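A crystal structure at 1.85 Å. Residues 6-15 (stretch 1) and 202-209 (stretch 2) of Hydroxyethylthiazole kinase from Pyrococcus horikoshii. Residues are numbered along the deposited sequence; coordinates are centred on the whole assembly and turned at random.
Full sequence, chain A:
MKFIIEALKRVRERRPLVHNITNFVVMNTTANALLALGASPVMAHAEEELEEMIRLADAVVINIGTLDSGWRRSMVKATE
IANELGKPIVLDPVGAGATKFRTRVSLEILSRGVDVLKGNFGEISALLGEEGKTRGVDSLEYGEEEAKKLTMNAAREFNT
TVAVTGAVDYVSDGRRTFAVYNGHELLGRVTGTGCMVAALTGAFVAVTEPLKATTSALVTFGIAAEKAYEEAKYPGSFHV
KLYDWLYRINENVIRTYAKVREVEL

Stretch 1, residues 6-15: EALKRVRERR
Stretch 2 202-209: GAFVAVTE

Two segments almost two hundred residues apart in sequence meet through one helical face and a segment that opens as helix. Stretch 1 is helical from Glu 6 to Arg 14, continuing a helix begun earlier, with i to i+4 backbone bonds such as Val 11 N to Ala 7 O (2.9 Å) and Arg 14 N to Arg 10 O (2.9 Å). Arg 15 then leaves it with positive phi (46/62). Stretch 2 opens within a helix begun earlier; Gly 202 to Phe 204 are helical, Val 207 has phi/psi -120/-3 and Thr 208 is extended (-156/160), before Glu 209 takes the N-cap position of a further helix. Val 207 N bonds to Phe 204 O at 3.0 Å. Register is set by three CA–CA pairs: Ala 7 to Thr 208 at 6.6 Å, Arg 10 to Val 207 at 6.4 Å, and Val 11 to Phe 204 at 6.3 Å. As stretch 1 advances from Ala 7 to Val 11, its partners step back from Thr 208 to Phe 204, so the two segments run in roughly opposing order. The contact buries 398 Å² in total.

The apolar packing follows helical periodicity: Ala 7, Arg 10, Val 11 and Arg 14 all point CA-to-CB toward stretch 2. Val 11 (chi1 t) is the hub. Val 11 CG2 lies 3.7 Å from Val 207 CG2 and 3.8 Å from Phe 204 CD1, while Val 11 CG1 reaches Ala 203 CB at 4.2 Å. Val 207 (chi1 m), the residue most covered here, also meets the aliphatic part of Arg 14, where Arg 14 CD lies 3.6 Å from Val 207 CG1; Arg 14 has chi1 m, then chi2 and chi3 t. The long side chain thus supplies methylene cover at an exposed margin.

Phe 204 (chi1 -79°, chi2 -78°) starts sideways, but its ring end comes nearer to stretch 1. One face receives a CH-pi contact: Val 11 CG2 sits 4.2 Å from the Phe 204 ring centroid, 26° off the normal. The ring edge meets Ala 7, with Ala 7 CB 3.8 Å from Phe 204 CD1. Leu 8 (chi1 t, chi2 p) points away at CB, yet Leu 8 CD1 comes within 4.2 Å of Phe 204 CZ.

The polar link is a single hydrogen bond, from Arg 10 NE to Val 207 O, 2.9 Å long and nearly straight at 164°. Arg 10 reaches it with chi1 m, chi2 t, chi3 m and chi4 -64°, folding the guanidinium so that its edge meets the carbonyl. Arg 10 NH2 also lies 2.9 Å from Thr 208 CB (Thr 208 chi1 t). The design rule is compact: bury small and branched apolar groups against an aromatic ring, and let an arginine engage a backbone carbonyl of the opposing segment.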

# COMPACT_ATOMS: atom_id res chain seq x y z
N GLU A 6 4.28 31.38 -2.72
CA GLU A 6 2.88 31.76 -2.64
C GLU A 6 1.94 30.60 -2.95
O GLU A 6 0.88 30.48 -2.34
CB GLU A 6 2.61 32.94 -3.57
CG GLU A 6 3.27 34.24 -3.10
CD GLU A 6 2.93 34.57 -1.65
OE1 GLU A 6 1.73 34.65 -1.33
OE2 GLU A 6 3.86 34.74 -0.84
N ALA A 7 2.33 29.74 -3.89
CA ALA A 7 1.50 28.59 -4.24
C ALA A 7 1.40 27.63 -3.05
O ALA A 7 0.32 27.13 -2.73
CB ALA A 7 2.08 27.87 -5.45
N LEU A 8 2.53 27.39 -2.40
CA LEU A 8 2.57 26.49 -1.25
C LEU A 8 1.66 27.03 -0.16
O LEU A 8 0.90 26.28 0.45
CB LEU A 8 4.00 26.37 -0.71
CG LEU A 8 4.17 25.44 0.50
CD1 LEU A 8 3.76 24.03 0.12
CD2 LEU A 8 5.62 25.46 0.96
N LYS A 9 1.75 28.33 0.08
CA LYS A 9 0.92 28.96 1.10
C LYS A 9 -0.56 28.79 0.76
O LYS A 9 -1.37 28.50 1.64
CB LYS A 9 1.27 30.45 1.22
CG LYS A 9 2.64 30.70 1.83
CD LYS A 9 2.96 32.19 1.91
CE LYS A 9 4.32 32.42 2.55
NZ LYS A 9 4.66 33.87 2.59
N ARG A 10 -0.90 28.95 -0.52
CA ARG A 10 -2.28 28.79 -0.96
C ARG A 10 -2.79 27.37 -0.76
O ARG A 10 -3.94 27.16 -0.37
CB ARG A 10 -2.44 29.19 -2.43
CG ARG A 10 -2.36 30.68 -2.68
CD ARG A 10 -3.03 31.06 -4.00
NE ARG A 10 -2.35 30.47 -5.15
CZ ARG A 10 -1.10 30.75 -5.51
NH1 ARG A 10 -0.39 31.62 -4.80
NH2 ARG A 10 -0.56 30.17 -6.57
N VAL A 11 -1.94 26.39 -1.05
CA VAL A 11 -2.33 24.99 -0.87
C VAL A 11 -2.66 24.73 0.59
O VAL A 11 -3.68 24.13 0.91
CB VAL A 11 -1.19 24.03 -1.30
CG1 VAL A 11 -1.50 22.61 -0.81
CG2 VAL A 11 -1.04 24.04 -2.80
N ARG A 12 -1.80 25.22 1.48
CA ARG A 12 -2.01 25.00 2.90
C ARG A 12 -3.17 25.79 3.50
O ARG A 12 -3.80 25.34 4.45
CB ARG A 12 -0.70 25.29 3.64
CG ARG A 12 0.36 24.28 3.26
CD ARG A 12 1.70 24.59 3.87
NE ARG A 12 2.63 23.48 3.66
CZ ARG A 12 3.93 23.54 3.93
NH1 ARG A 12 4.45 24.66 4.43
NH2 ARG A 12 4.70 22.48 3.72
N GLU A 13 -3.46 26.96 2.93
CA GLU A 13 -4.57 27.77 3.43
C GLU A 13 -5.90 27.21 2.94
O GLU A 13 -6.86 27.13 3.70
CB GLU A 13 -4.44 29.22 2.95
CG GLU A 13 -3.15 29.91 3.36
CD GLU A 13 -3.07 31.33 2.85
OE1 GLU A 13 -3.42 31.57 1.67
OE2 GLU A 13 -2.65 32.22 3.62
N ARG A 14 -5.94 26.80 1.67
CA ARG A 14 -7.16 26.28 1.08
C ARG A 14 -7.42 24.79 1.29
O ARG A 14 -8.57 24.34 1.19
CB ARG A 14 -7.18 26.57 -0.43
CG ARG A 14 -7.19 28.06 -0.78
CD ARG A 14 -7.46 28.25 -2.26
NE ARG A 14 -7.46 29.66 -2.67
CZ ARG A 14 -6.39 30.44 -2.63
NH1 ARG A 14 -5.23 29.96 -2.20
NH2 ARG A 14 -6.47 31.71 -3.02
N ARG A 15 -6.37 24.02 1.58
CA ARG A 15 -6.51 22.58 1.80
C ARG A 15 -7.39 21.94 0.73
O ARG A 15 -8.45 21.37 1.02
CB ARG A 15 -7.13 22.32 3.18
CG ARG A 15 -6.38 22.95 4.37
CD ARG A 15 -5.45 21.96 5.05
NE ARG A 15 -4.04 22.17 4.71
CZ ARG A 15 -3.18 22.84 5.46
NH1 ARG A 15 -3.56 23.37 6.61
NH2 ARG A 15 -1.92 22.97 5.05
N GLY A 202 -1.51 17.90 -8.34
CA GLY A 202 -2.96 18.01 -8.28
C GLY A 202 -3.37 19.04 -7.25
O GLY A 202 -4.34 19.79 -7.45
N ALA A 203 -2.65 19.09 -6.13
CA ALA A 203 -2.95 20.06 -5.08
C ALA A 203 -2.60 21.48 -5.54
O ALA A 203 -3.38 22.41 -5.34
CB ALA A 203 -2.18 19.72 -3.80
N PHE A 204 -1.44 21.63 -6.16
CA PHE A 204 -1.01 22.94 -6.63
C PHE A 204 -1.88 23.49 -7.76
O PHE A 204 -2.18 24.68 -7.79
CB PHE A 204 0.45 22.89 -7.10
CG PHE A 204 1.44 22.92 -5.98
CD1 PHE A 204 1.75 24.11 -5.34
CD2 PHE A 204 2.07 21.75 -5.56
CE1 PHE A 204 2.67 24.15 -4.28
CE2 PHE A 204 2.99 21.77 -4.51
CZ PHE A 204 3.29 22.97 -3.87
N VAL A 205 -2.29 22.62 -8.68
CA VAL A 205 -3.10 23.07 -9.81
C VAL A 205 -4.50 23.50 -9.37
O VAL A 205 -5.21 24.18 -10.11
CB VAL A 205 -3.17 21.99 -10.92
CG1 VAL A 205 -4.22 20.94 -10.59
CG2 VAL A 205 -3.44 22.64 -12.26
N ALA A 206 -4.90 23.11 -8.16
CA ALA A 206 -6.20 23.49 -7.64
C ALA A 206 -6.18 24.95 -7.19
O ALA A 206 -7.22 25.59 -7.08
CB ALA A 206 -6.58 22.59 -6.47
N VAL A 207 -4.98 25.49 -6.94
CA VAL A 207 -4.86 26.86 -6.47
C VAL A 207 -4.05 27.82 -7.35
O VAL A 207 -3.95 29.01 -7.04
CB VAL A 207 -4.27 26.91 -5.04
CG1 VAL A 207 -5.18 26.14 -4.08
CG2 VAL A 207 -2.87 26.32 -5.03
N THR A 208 -3.46 27.32 -8.43
CA THR A 208 -2.68 28.17 -9.33
C THR A 208 -2.62 27.57 -10.73
O THR A 208 -2.85 26.37 -10.90
CB THR A 208 -1.25 28.39 -8.77
OG1 THR A 208 -0.46 29.12 -9.73
CG2 THR A 208 -0.58 27.08 -8.46
N GLU A 209 -2.32 28.39 -11.73
CA GLU A 209 -2.26 27.91 -13.10
C GLU A 209 -1.25 26.78 -13.29
O GLU A 209 -0.23 26.73 -12.61
CB GLU A 209 -1.99 29.07 -14.06
CG GLU A 209 -3.20 29.99 -14.22
CD GLU A 209 -4.43 29.25 -14.73
OE1 GLU A 209 -4.44 28.83 -15.91
OE2 GLU A 209 -5.39 29.07 -13.94